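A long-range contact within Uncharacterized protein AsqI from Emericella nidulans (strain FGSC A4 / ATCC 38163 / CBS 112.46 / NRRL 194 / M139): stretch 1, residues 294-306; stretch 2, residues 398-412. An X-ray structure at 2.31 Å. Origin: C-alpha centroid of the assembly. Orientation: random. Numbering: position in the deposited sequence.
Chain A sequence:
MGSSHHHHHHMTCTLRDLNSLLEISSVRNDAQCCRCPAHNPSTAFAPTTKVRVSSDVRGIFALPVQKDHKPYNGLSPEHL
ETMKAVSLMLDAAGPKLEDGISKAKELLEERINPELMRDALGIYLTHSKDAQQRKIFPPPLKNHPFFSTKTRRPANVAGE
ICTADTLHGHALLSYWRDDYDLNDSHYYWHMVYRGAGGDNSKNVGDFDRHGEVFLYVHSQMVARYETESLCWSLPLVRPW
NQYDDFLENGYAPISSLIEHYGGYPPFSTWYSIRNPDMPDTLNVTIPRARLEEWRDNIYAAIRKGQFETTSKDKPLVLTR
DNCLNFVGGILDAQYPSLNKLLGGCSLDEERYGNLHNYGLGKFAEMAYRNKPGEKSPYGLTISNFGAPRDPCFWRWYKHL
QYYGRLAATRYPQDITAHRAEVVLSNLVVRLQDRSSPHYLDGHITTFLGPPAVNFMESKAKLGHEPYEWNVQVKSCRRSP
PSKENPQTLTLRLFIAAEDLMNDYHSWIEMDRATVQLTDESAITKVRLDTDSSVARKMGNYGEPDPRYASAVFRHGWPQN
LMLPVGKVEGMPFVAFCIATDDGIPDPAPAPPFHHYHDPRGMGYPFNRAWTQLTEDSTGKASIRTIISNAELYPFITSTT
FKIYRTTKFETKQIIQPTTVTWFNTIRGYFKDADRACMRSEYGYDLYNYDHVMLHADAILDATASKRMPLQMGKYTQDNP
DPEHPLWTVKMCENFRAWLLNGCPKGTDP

Stretch 1, residues 294-306: WRDNIYAAIRKGQ
Stretch 2, residues 398-412: KHLQYYGRLAATRYP

Two helices that run nearly parallel can pack along most of their length and still leave the polar work to their C-terminal ends, as this contact illustrates. Helix 294-304 and helix 398-410 both begin earlier in the chain; their N-to-C directions differ by 14° and their axes approach to 9.9 Å. The CA atoms of Tyr 299 and Tyr 403 lie 7.7 Å apart, those of Ile 302 and Ala 407 6.5 Å, and those of Arg 303 and Arg 410 7.5 Å. The surface buried between the stretches, both sides summed, is 577 Å².

Arg 295 (chi1 t, chi2 t, chi3 p) offers its aliphatic part, with CG 3.3 Å from Tyr 403 OH, while its NH2 forms a salt bridge with Asp 296 OD1 at 3.1 Å. Ile 298 (m, t) points toward the partner and sets CG2 3.6 Å from Tyr 403 CE1. Tyr 299 (chi1 -77°, chi2 -8°) is the knob: its CA-to-CB bond points sideways, but the ring enters a hole formed by His 399, Tyr 402, Tyr 403 and Leu 406. Tyr 299 OH meets the ring edges of His 399 (CE1, 3.3 Å) and Tyr 402 (CE2, 3.2 Å), both chi1 t. Tyr 299 CE1 lies 3.4 Å from CE1 of Tyr 403 (chi1 m, chi2 -90°), the ring planes inclined at 38°, and Tyr 299 CD1 is 3.9 Å from CD1 of Leu 406 (m, t).

One turn on, Ile 302 (m, t) continues the apolar seam, placing CG2 4.0 Å from Leu 406 CB and CD1 4.2 Å from Tyr 403 CD1. Its carbonyl O accepts a hydrogen bond from Arg 410 NE (3.2 Å, 164°), with Arg 410 at chi1 -86°, chi2 -77° and chi3 -80°. Arg 303 (t, p, p) lays one face of its guanidinium over Arg 410 CD, with NH1 3.7 Å from that atom. This brings like charges close, Arg 303 NH1 standing 4.1 Å from Arg 410 NE. A water accepts from Arg 303 NH2 (3.2 Å) and is linked weakly to Thr 409 OG1 (3.4 Å).

Lys 304, all four chi angles t, ends the first helix. Gly 305 then leaves helical geometry at phi/psi 89/14, where a CB would jam against the preceding carbonyl and clash with Arg 410 NH2. The CA of Gly 305 lies 3.3 Å from OH of Tyr 411 (chi1 m, phi/psi -126/78), where a CB would be tight. A second water bridges the residues that follow the two helices, donating to Gly 305 O (3.1 Å) and accepting from Tyr 411 OH (2.7 Å).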

# COMPACT_ATOMS: atom_id res chain seq x y z
N TRP A 294 25.46 31.55 7.17
CA TRP A 294 26.43 30.67 7.83
C TRP A 294 26.74 29.41 7.01
O TRP A 294 27.90 29.09 6.76
CB TRP A 294 25.90 30.26 9.22
CG TRP A 294 25.87 31.39 10.23
CD1 TRP A 294 26.59 32.55 10.17
CD2 TRP A 294 25.09 31.45 11.43
NE1 TRP A 294 26.30 33.33 11.27
CE2 TRP A 294 25.39 32.69 12.05
CE3 TRP A 294 24.17 30.59 12.04
CZ2 TRP A 294 24.80 33.08 13.27
CZ3 TRP A 294 23.58 30.98 13.25
CH2 TRP A 294 23.90 32.21 13.85
N ARG A 295 25.68 28.72 6.58
CA ARG A 295 25.80 27.54 5.72
C ARG A 295 26.59 27.85 4.46
O ARG A 295 27.49 27.09 4.08
CB ARG A 295 24.41 27.01 5.33
CG ARG A 295 24.42 25.92 4.26
CD ARG A 295 23.06 25.80 3.58
NE ARG A 295 22.81 26.95 2.73
CZ ARG A 295 21.61 27.33 2.28
NH1 ARG A 295 20.53 26.64 2.61
NH2 ARG A 295 21.49 28.41 1.50
N ASP A 296 26.23 28.94 3.79
CA ASP A 296 26.88 29.34 2.54
C ASP A 296 28.36 29.60 2.77
O ASP A 296 29.19 29.32 1.90
CB ASP A 296 26.25 30.61 1.97
CG ASP A 296 24.86 30.39 1.45
OD1 ASP A 296 24.48 29.20 1.27
OD2 ASP A 296 24.15 31.40 1.20
N ASN A 297 28.68 30.16 3.93
CA ASN A 297 30.05 30.53 4.22
C ASN A 297 30.88 29.29 4.55
O ASN A 297 32.03 29.18 4.11
CB ASN A 297 30.10 31.55 5.37
CG ASN A 297 29.59 32.92 4.95
OD1 ASN A 297 29.51 33.23 3.76
ND2 ASN A 297 29.25 33.76 5.92
N ILE A 298 30.30 28.36 5.29
CA ILE A 298 30.96 27.08 5.57
C ILE A 298 31.13 26.29 4.27
O ILE A 298 32.16 25.63 4.07
CB ILE A 298 30.19 26.26 6.62
CG1 ILE A 298 30.10 27.05 7.92
CG2 ILE A 298 30.85 24.89 6.86
CD1 ILE A 298 29.34 26.36 9.01
N TYR A 299 30.15 26.38 3.37
CA TYR A 299 30.29 25.73 2.06
C TYR A 299 31.49 26.30 1.31
O TYR A 299 32.35 25.56 0.81
CB TYR A 299 29.04 25.92 1.21
CG TYR A 299 27.83 25.05 1.56
CD1 TYR A 299 27.92 24.02 2.48
CD2 TYR A 299 26.61 25.27 0.94
CE1 TYR A 299 26.80 23.23 2.79
CE2 TYR A 299 25.51 24.49 1.23
CZ TYR A 299 25.61 23.47 2.15
OH TYR A 299 24.48 22.72 2.42
N ALA A 300 31.54 27.62 1.26
CA ALA A 300 32.55 28.36 0.51
C ALA A 300 33.95 28.10 1.05
O ALA A 300 34.91 27.90 0.29
CB ALA A 300 32.23 29.85 0.52
N ALA A 301 34.06 28.11 2.38
CA ALA A 301 35.31 27.84 3.07
C ALA A 301 35.87 26.45 2.77
O ALA A 301 37.06 26.28 2.58
CB ALA A 301 35.11 28.01 4.56
N ILE A 302 34.99 25.44 2.76
CA ILE A 302 35.42 24.07 2.50
C ILE A 302 35.96 23.93 1.07
O ILE A 302 36.99 23.32 0.84
CB ILE A 302 34.26 23.06 2.74
CG1 ILE A 302 33.99 22.93 4.24
CG2 ILE A 302 34.59 21.70 2.13
CD1 ILE A 302 32.74 22.16 4.61
N ARG A 303 35.25 24.50 0.10
CA ARG A 303 35.72 24.50 -1.27
C ARG A 303 37.04 25.29 -1.39
O ARG A 303 37.97 24.86 -2.07
CB ARG A 303 34.66 25.09 -2.20
CG ARG A 303 35.17 25.58 -3.56
CD ARG A 303 35.86 24.49 -4.37
NE ARG A 303 35.01 23.33 -4.54
CZ ARG A 303 35.43 22.13 -4.95
NH1 ARG A 303 36.72 21.93 -5.24
NH2 ARG A 303 34.57 21.13 -5.06
N LYS A 304 37.12 26.43 -0.73
CA LYS A 304 38.33 27.25 -0.85
C LYS A 304 39.48 26.62 -0.06
O LYS A 304 40.65 26.84 -0.37
CB LYS A 304 38.08 28.69 -0.38
CG LYS A 304 39.29 29.58 -0.46
CD LYS A 304 38.93 31.03 -0.22
CE LYS A 304 40.12 31.96 -0.50
NZ LYS A 304 39.62 33.34 -0.75
N GLY A 305 39.13 25.82 0.94
CA GLY A 305 40.14 25.12 1.71
C GLY A 305 40.69 25.87 2.90
O GLY A 305 41.72 25.48 3.44
N GLN A 306 40.03 26.96 3.30
CA GLN A 306 40.40 27.75 4.48
C GLN A 306 39.17 28.21 5.24
O GLN A 306 38.15 28.49 4.63
CB GLN A 306 41.19 29.03 4.12
CG GLN A 306 42.07 28.99 2.89
CD GLN A 306 42.30 30.39 2.30
OE1 GLN A 306 41.67 31.38 2.70
NE2 GLN A 306 43.20 30.47 1.32
N LYS A 398 21.22 14.34 8.49
CA LYS A 398 21.75 14.05 7.16
C LYS A 398 22.32 15.32 6.52
O LYS A 398 23.25 15.24 5.71
CB LYS A 398 20.71 13.41 6.23
CG LYS A 398 21.33 12.98 4.90
CD LYS A 398 20.48 11.99 4.13
CE LYS A 398 20.99 11.82 2.69
NZ LYS A 398 20.07 10.95 1.87
N HIS A 399 21.80 16.49 6.90
CA HIS A 399 22.41 17.75 6.47
C HIS A 399 23.81 17.91 7.06
O HIS A 399 24.74 18.23 6.34
CB HIS A 399 21.57 18.96 6.88
CG HIS A 399 22.20 20.28 6.55
ND1 HIS A 399 22.60 20.62 5.28
CD2 HIS A 399 22.48 21.35 7.33
CE1 HIS A 399 23.10 21.84 5.28
NE2 HIS A 399 23.04 22.30 6.52
N LEU A 400 23.95 17.69 8.37
CA LEU A 400 25.28 17.62 8.98
C LEU A 400 26.20 16.68 8.20
O LEU A 400 27.35 17.02 7.92
CB LEU A 400 25.20 17.16 10.45
CG LEU A 400 24.38 18.08 11.35
CD1 LEU A 400 24.30 17.51 12.76
CD2 LEU A 400 25.00 19.47 11.37
N GLN A 401 25.68 15.50 7.85
CA GLN A 401 26.48 14.52 7.11
C GLN A 401 26.99 15.10 5.79
O GLN A 401 28.08 14.72 5.31
CB GLN A 401 25.67 13.25 6.84
CG GLN A 401 26.50 12.10 6.29
CD GLN A 401 25.64 11.02 5.64
OE1 GLN A 401 24.87 11.29 4.71
NE2 GLN A 401 25.77 9.78 6.14
N TYR A 402 26.23 16.02 5.20
CA TYR A 402 26.62 16.63 3.92
C TYR A 402 27.96 17.37 4.03
O TYR A 402 28.80 17.29 3.13
CB TYR A 402 25.51 17.58 3.42
CG TYR A 402 25.84 18.29 2.13
CD1 TYR A 402 26.31 17.60 1.03
CD2 TYR A 402 25.66 19.67 2.01
CE1 TYR A 402 26.62 18.24 -0.16
CE2 TYR A 402 25.96 20.34 0.82
CZ TYR A 402 26.44 19.62 -0.26
OH TYR A 402 26.74 20.26 -1.45
N TYR A 403 28.17 18.06 5.14
CA TYR A 403 29.44 18.76 5.33
C TYR A 403 30.59 17.75 5.34
O TYR A 403 31.65 17.99 4.74
CB TYR A 403 29.41 19.58 6.61
CG TYR A 403 28.41 20.72 6.57
CD1 TYR A 403 28.78 21.97 6.10
CD2 TYR A 403 27.09 20.53 6.97
CE1 TYR A 403 27.86 23.01 6.06
CE2 TYR A 403 26.17 21.55 6.92
CZ TYR A 403 26.56 22.79 6.47
OH TYR A 403 25.63 23.81 6.44
N GLY A 404 30.36 16.63 6.01
CA GLY A 404 31.29 15.51 5.98
C GLY A 404 31.58 14.98 4.59
O GLY A 404 32.73 14.69 4.27
N ARG A 405 30.56 14.86 3.75
CA ARG A 405 30.78 14.42 2.37
C ARG A 405 31.64 15.41 1.59
O ARG A 405 32.53 14.99 0.83
CB ARG A 405 29.44 14.23 1.64
CG ARG A 405 28.58 13.13 2.25
CD ARG A 405 27.26 12.98 1.50
NE ARG A 405 26.49 11.86 2.04
CZ ARG A 405 26.56 10.64 1.56
NH1 ARG A 405 27.37 10.39 0.54
NH2 ARG A 405 25.85 9.66 2.11
N LEU A 406 31.39 16.71 1.76
CA LEU A 406 32.15 17.74 1.07
C LEU A 406 33.63 17.69 1.44
O LEU A 406 34.51 17.75 0.57
CB LEU A 406 31.60 19.13 1.40
CG LEU A 406 30.24 19.49 0.78
CD1 LEU A 406 29.64 20.66 1.54
CD2 LEU A 406 30.39 19.83 -0.70
N ALA A 407 33.90 17.59 2.73
CA ALA A 407 35.27 17.63 3.21
C ALA A 407 35.99 16.36 2.78
O ALA A 407 37.13 16.41 2.29
CB ALA A 407 35.31 17.79 4.73
N ALA A 408 35.30 15.23 2.92
CA ALA A 408 35.88 13.93 2.63
C ALA A 408 36.34 13.80 1.18
O ALA A 408 37.40 13.23 0.91
CB ALA A 408 34.88 12.83 2.97
N THR A 409 35.56 14.30 0.22
CA THR A 409 36.02 14.16 -1.17
C THR A 409 37.09 15.22 -1.52
O THR A 409 37.86 15.03 -2.47
CB THR A 409 34.86 14.26 -2.19
OG1 THR A 409 34.58 15.63 -2.49
CG2 THR A 409 33.62 13.58 -1.66
N ARG A 410 37.12 16.31 -0.76
CA ARG A 410 38.14 17.36 -0.93
C ARG A 410 39.54 16.94 -0.47
O ARG A 410 40.54 17.36 -1.05
CB ARG A 410 37.72 18.63 -0.18
CG ARG A 410 36.81 19.54 -1.00
CD ARG A 410 37.58 20.33 -2.04
NE ARG A 410 38.24 21.48 -1.44
CZ ARG A 410 39.51 21.80 -1.64
NH1 ARG A 410 40.27 21.05 -2.42
NH2 ARG A 410 40.03 22.87 -1.04
N TYR A 411 39.62 16.12 0.58
CA TYR A 411 40.91 15.68 1.11
C TYR A 411 41.00 14.16 1.18
O TYR A 411 40.87 13.58 2.26
CB TYR A 411 41.16 16.30 2.48
CG TYR A 411 41.15 17.82 2.41
CD1 TYR A 411 42.23 18.52 1.89
CD2 TYR A 411 40.03 18.54 2.81
CE1 TYR A 411 42.21 19.90 1.79
CE2 TYR A 411 40.00 19.92 2.72
CZ TYR A 411 41.09 20.59 2.21
OH TYR A 411 41.06 21.96 2.12
N PRO A 412 41.23 13.52 0.02
CA PRO A 412 41.27 12.06 -0.10
C PRO A 412 42.41 11.47 0.73
O PRO A 412 43.26 12.22 1.21
CB PRO A 412 41.50 11.81 -1.59
CG PRO A 412 41.26 13.11 -2.27
CD PRO A 412 41.44 14.20 -1.27
O HOH W 1 34.53 17.98 -4.97
O HOH W 2 43.40 23.36 1.95